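Local atomic coordinates of hypothetical protein Atu3615 (Agrobacterium tumefaciens str. C58, PDB entry 1ZNP), a protein that is of unknown function but belongs to the DUF985 family of the cupin superfamily. Residues A[5-10]-A[44-49]; A[75-80]-A[85-90]. One frame throughout, in Å; residues are numbered along the deposited sequence.

Contact 1. Residues A[5-10]-A[44-49]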
# COMPACT_ATOMS: atom_id res chain seq x y z
N MSE A 5 11.71 6.32 -24.46
CA MSE A 5 11.85 7.73 -24.17
C MSE A 5 12.81 8.02 -23.04
O MSE A 5 13.15 7.15 -22.25
CB MSE A 5 10.49 8.33 -23.80
CG MSE A 5 9.56 8.53 -24.95
SE MSE A 5 8.00 9.41 -24.28
CE MSE A 5 6.88 7.86 -23.99
N SER A 6 13.25 9.28 -22.98
CA SER A 6 14.17 9.74 -21.96
C SER A 6 13.47 10.83 -21.19
O SER A 6 12.59 11.50 -21.72
CB SER A 6 15.43 10.32 -22.59
OG SER A 6 15.13 11.54 -23.25
N ALA A 7 13.88 11.03 -19.94
CA ALA A 7 13.29 12.05 -19.10
C ALA A 7 13.42 13.42 -19.76
O ALA A 7 12.48 14.22 -19.72
CB ALA A 7 13.98 12.06 -17.75
N GLN A 8 14.57 13.69 -20.37
CA GLN A 8 14.76 14.97 -21.01
C GLN A 8 13.84 15.18 -22.20
O GLN A 8 13.45 16.31 -22.50
CB GLN A 8 16.21 15.15 -21.46
CG GLN A 8 17.02 16.00 -20.49
CD GLN A 8 16.48 17.43 -20.35
OE1 GLN A 8 16.59 18.05 -19.29
NE2 GLN A 8 15.91 17.96 -21.43
N ALA A 9 13.47 14.10 -22.87
CA ALA A 9 12.58 14.23 -24.00
C ALA A 9 11.17 14.54 -23.47
O ALA A 9 10.42 15.32 -24.07
CB ALA A 9 12.59 12.95 -24.82
N ILE A 10 10.82 13.94 -22.34
CA ILE A 10 9.51 14.16 -21.73
C ILE A 10 9.43 15.57 -21.20
O ILE A 10 8.46 16.29 -21.47
CB ILE A 10 9.26 13.18 -20.57
CG1 ILE A 10 9.21 11.75 -21.11
CG2 ILE A 10 7.94 13.51 -19.89
CD1 ILE A 10 9.24 10.68 -20.05
N TYR A 44 1.09 17.08 -14.65
CA TYR A 44 1.98 16.07 -15.23
C TYR A 44 3.14 16.16 -14.24
O TYR A 44 3.54 17.26 -13.87
CB TYR A 44 2.45 16.46 -16.64
CG TYR A 44 1.56 16.00 -17.77
CD1 TYR A 44 1.37 16.78 -18.90
CD2 TYR A 44 0.88 14.79 -17.69
CE1 TYR A 44 0.50 16.39 -19.92
CE2 TYR A 44 0.02 14.38 -18.70
CZ TYR A 44 -0.17 15.18 -19.81
OH TYR A 44 -1.04 14.77 -20.79
N TYR A 45 3.66 15.03 -13.79
CA TYR A 45 4.76 15.02 -12.83
C TYR A 45 5.76 13.92 -13.17
O TYR A 45 5.37 12.82 -13.57
CB TYR A 45 4.20 14.81 -11.42
CG TYR A 45 5.22 14.91 -10.31
CD1 TYR A 45 5.85 16.12 -10.02
CD2 TYR A 45 5.53 13.81 -9.52
CE1 TYR A 45 6.77 16.23 -8.96
CE2 TYR A 45 6.45 13.90 -8.47
CZ TYR A 45 7.06 15.11 -8.20
OH TYR A 45 7.94 15.21 -7.15
N LEU A 46 7.05 14.21 -13.01
CA LEU A 46 8.08 13.24 -13.36
C LEU A 46 9.27 13.16 -12.41
O LEU A 46 9.80 14.18 -11.96
CB LEU A 46 8.59 13.51 -14.78
CG LEU A 46 9.73 12.62 -15.29
CD1 LEU A 46 9.61 12.41 -16.78
CD2 LEU A 46 11.06 13.24 -14.95
N LEU A 47 9.68 11.94 -12.11
CA LEU A 47 10.84 11.71 -11.26
C LEU A 47 11.82 10.88 -12.08
O LEU A 47 11.41 10.16 -12.98
CB LEU A 47 10.44 10.96 -9.99
CG LEU A 47 9.40 11.60 -9.07
CD1 LEU A 47 9.03 10.61 -7.99
CD2 LEU A 47 9.94 12.87 -8.45
N GLU A 48 13.11 10.99 -11.78
CA GLU A 48 14.12 10.22 -12.51
C GLU A 48 14.94 9.54 -11.45
O GLU A 48 14.78 9.82 -10.27
CB GLU A 48 15.06 11.13 -13.31
CG GLU A 48 14.46 12.43 -13.77
CD GLU A 48 15.47 13.28 -14.52
OE1 GLU A 48 15.19 14.48 -14.76
OE2 GLU A 48 16.55 12.75 -14.88
N LYS A 49 15.83 8.64 -11.85
CA LYS A 49 16.66 7.97 -10.86
C LYS A 49 17.42 9.06 -10.14
O LYS A 49 17.93 9.99 -10.76
CB LYS A 49 17.65 7.00 -11.51
CG LYS A 49 18.40 6.14 -10.49
CD LYS A 49 17.41 5.32 -9.63
CE LYS A 49 18.11 4.62 -8.45
NZ LYS A 49 18.69 5.59 -7.46

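Contact 2. Residues A[75-80]-A[85-90]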
# COMPACT_ATOMS: atom_id res chain seq x y z
N LEU A 75 5.48 4.88 -3.58
CA LEU A 75 4.75 5.99 -2.97
C LEU A 75 4.58 5.68 -1.49
O LEU A 75 4.06 4.63 -1.12
CB LEU A 75 3.39 6.14 -3.65
CG LEU A 75 2.60 7.40 -3.31
CD1 LEU A 75 3.36 8.63 -3.74
CD2 LEU A 75 1.27 7.36 -4.03
N HIS A 76 5.04 6.60 -0.65
CA HIS A 76 4.98 6.45 0.80
C HIS A 76 3.98 7.41 1.41
O HIS A 76 4.01 8.61 1.12
CB HIS A 76 6.36 6.69 1.38
CG HIS A 76 7.46 5.95 0.68
ND1 HIS A 76 7.63 4.58 0.78
CD2 HIS A 76 8.43 6.38 -0.17
CE1 HIS A 76 8.65 4.21 0.04
NE2 HIS A 76 9.16 5.28 -0.55
N LEU A 77 3.08 6.89 2.24
CA LEU A 77 2.06 7.70 2.89
C LEU A 77 2.14 7.58 4.40
O LEU A 77 2.35 6.50 4.94
CB LEU A 77 0.65 7.28 2.45
CG LEU A 77 0.32 7.16 0.97
CD1 LEU A 77 -1.20 7.24 0.82
CD2 LEU A 77 1.00 8.29 0.18
N SER A 78 1.95 8.71 5.08
CA SER A 78 1.98 8.75 6.53
C SER A 78 0.96 9.78 6.98
O SER A 78 1.22 10.98 6.95
CB SER A 78 3.37 9.13 7.03
OG SER A 78 3.39 9.14 8.44
N GLN A 79 -0.20 9.30 7.41
CA GLN A 79 -1.28 10.17 7.82
C GLN A 79 -0.99 10.96 9.08
O GLN A 79 -1.10 12.18 9.09
CB GLN A 79 -2.57 9.38 8.01
CG GLN A 79 -3.81 10.25 8.20
CD GLN A 79 -4.06 11.18 7.02
OE1 GLN A 79 -4.29 10.74 5.90
NE2 GLN A 79 -3.99 12.50 7.27
N ASP A 80 -0.59 10.26 10.14
CA ASP A 80 -0.32 10.90 11.42
C ASP A 80 1.13 11.30 11.64
O ASP A 80 1.46 11.90 12.67
CB ASP A 80 -0.78 9.98 12.56
CG ASP A 80 0.17 8.80 12.78
OD1 ASP A 80 0.99 8.49 11.89
OD2 ASP A 80 0.07 8.17 13.86
N GLN A 85 2.82 3.74 5.20
CA GLN A 85 2.44 2.69 4.26
C GLN A 85 3.14 2.97 2.94
O GLN A 85 3.38 4.13 2.59
CB GLN A 85 0.93 2.70 4.05
CG GLN A 85 0.12 2.63 5.33
CD GLN A 85 -1.00 3.66 5.36
OE1 GLN A 85 -1.99 3.54 4.62
NE2 GLN A 85 -0.84 4.69 6.21
N THR A 86 3.44 1.92 2.19
CA THR A 86 4.13 2.07 0.92
C THR A 86 3.45 1.28 -0.18
O THR A 86 3.24 0.07 -0.07
CB THR A 86 5.60 1.62 1.03
OG1 THR A 86 6.28 2.45 1.98
CG2 THR A 86 6.30 1.72 -0.33
N PHE A 87 3.09 1.98 -1.24
CA PHE A 87 2.41 1.34 -2.36
C PHE A 87 3.28 1.43 -3.60
O PHE A 87 3.93 2.44 -3.84
CB PHE A 87 1.06 2.03 -2.61
CG PHE A 87 0.20 2.10 -1.39
CD1 PHE A 87 -0.38 0.94 -0.86
CD2 PHE A 87 -0.02 3.32 -0.75
CE1 PHE A 87 -1.16 1.00 0.31
CE2 PHE A 87 -0.80 3.38 0.40
CZ PHE A 87 -1.37 2.23 0.93
N THR A 88 3.30 0.37 -4.38
CA THR A 88 4.05 0.37 -5.61
C THR A 88 3.07 0.84 -6.68
O THR A 88 2.11 0.14 -7.00
CB THR A 88 4.62 -1.02 -5.94
OG1 THR A 88 5.55 -1.41 -4.92
CG2 THR A 88 5.37 -1.00 -7.26
N LEU A 89 3.30 2.04 -7.18
CA LEU A 89 2.46 2.64 -8.20
C LEU A 89 3.00 2.22 -9.55
O LEU A 89 4.13 2.55 -9.88
CB LEU A 89 2.52 4.16 -8.08
CG LEU A 89 1.75 4.95 -9.14
CD1 LEU A 89 0.25 4.74 -8.94
CD2 LEU A 89 2.12 6.42 -9.03
N GLY A 90 2.19 1.50 -10.32
CA GLY A 90 2.63 1.04 -11.62
C GLY A 90 1.56 0.25 -12.33
O GLY A 90 0.46 0.09 -11.81

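Contact 1. Residues A[5-10]-A[44-49]
The two methyls of L46 divide the base of the first helical turn between them. CD1 meets I10, and CD2 reaches the methyl of A7. The leucine stands up from strand 41-48 with CG anti to its own backbone N (chi1 177°).

CD1 touches I10 at more than one point. It is 3.7 Å from I10 CG2 and equally 3.7 Å from I10 CD1, so it rests between the branch methyl and the tip of the isoleucine. The two side chains cross obliquely. L46 CD2 makes a looser approach to A7 CB, at 4.2 Å.

A7 CB also meets E48, two residues further along the strand on the same side. The methyl sits over the face of the carboxylate, 3.8 Å from E48 CD, and both oxygens are about as far away as the carbon. The first torsion of E48, -28°, is well short of staggered. Beyond CG the chain is extended, and this carries the carboxylate up beside the start of the helix.

S6 caps that start. Its OG accepts from A9 N at 3.1 Å, with a bent N-H...O angle of 143°. Around the contact, I10 also packs on L16 in a loop and on F117 and L119 of strand 117-124, while F24 and I11 touch E48.

The contact changes character along its length. The I10 and L46 end is buried and purely apolar. At the partly exposed end a carboxylate lies against a methyl. The contacts between the segments are van der Waals ones, and the negative charge near the helix N terminus may add a mildly favourable electrostatic term.

Contact 2. Residues A[75-80]-A[85-90]
H76 and T86 face each other across a non-hydrogen-bonded pair, and their side chains join where the backbones do not. H76 ND1 and T86 OG1 are 2.8 Å apart in a hydrogen bond of 161°. The hydroxyl comes to the edge of the imidazole, in its plane. T86 CG2 lies close by, 3.4 Å from H76 CE1. The two side chains run alongside each other and point the same way. T86 OG1 is beside its backbone N (chi1 -62°), which puts it next to the ring nitrogen.

On the other face L77 and F87 cross at about a right angle. L77 CD1 is 3.9 Å from F87 CE2, and the leucine meets the edge of the phenyl ring. L75 and Q85 share this face.

The backbones form an antiparallel hairpin of the cupin beta fold. L75 and F87 are a hydrogen-bonded pair, with L75 N to F87 O at 2.9 Å and F87 N to L75 O at 2.8 Å. L77 and Q85 form the next such pair, L77 N to Q85 O measuring 2.8 Å. Between these pairs, the CA of H76 makes a CA-H...O contact with Q85 O, and the CA of T86 makes one with L75 O.

Further out, H76 NE2 is hydrogen-bonded to E112 OE1 of strand 108-113. With both nitrogens engaged, the rotation of the imidazole is fixed. R98 of the second subunit packs on H76 and T86. The F87 ring meets F87 of the second subunit with planes at about 55°, so this hairpin forms part of the dimer interface. At the turn, D80 OD1 accepts from R82 N and E83 N, and S78 OG bonds to E83 O.

In the fold
From the N terminus, helix 7-14 comes first. Contact 1 closes a loop of 33 residues, which includes strands 17-18 and 24-30, and sets the helix against strand 41-48. The chain then passes through strands 53-54, 56-58 and 63-68 before contact 2 opens. Contact 2 closes a far shorter loop, the six-residue connection between strands 73-78 and 85-89. The two lie in series and neither nest nor cross. The centres of contact 1 and contact 2 are about 21 Å apart. The nearest atoms of contact 1 and contact 2 are about 7 Å apart. Both reach the same mixed sheet. Contact 1 attaches the N-terminal helix to it, whereas contact 2 pairs two of its strands and also faces the second subunit.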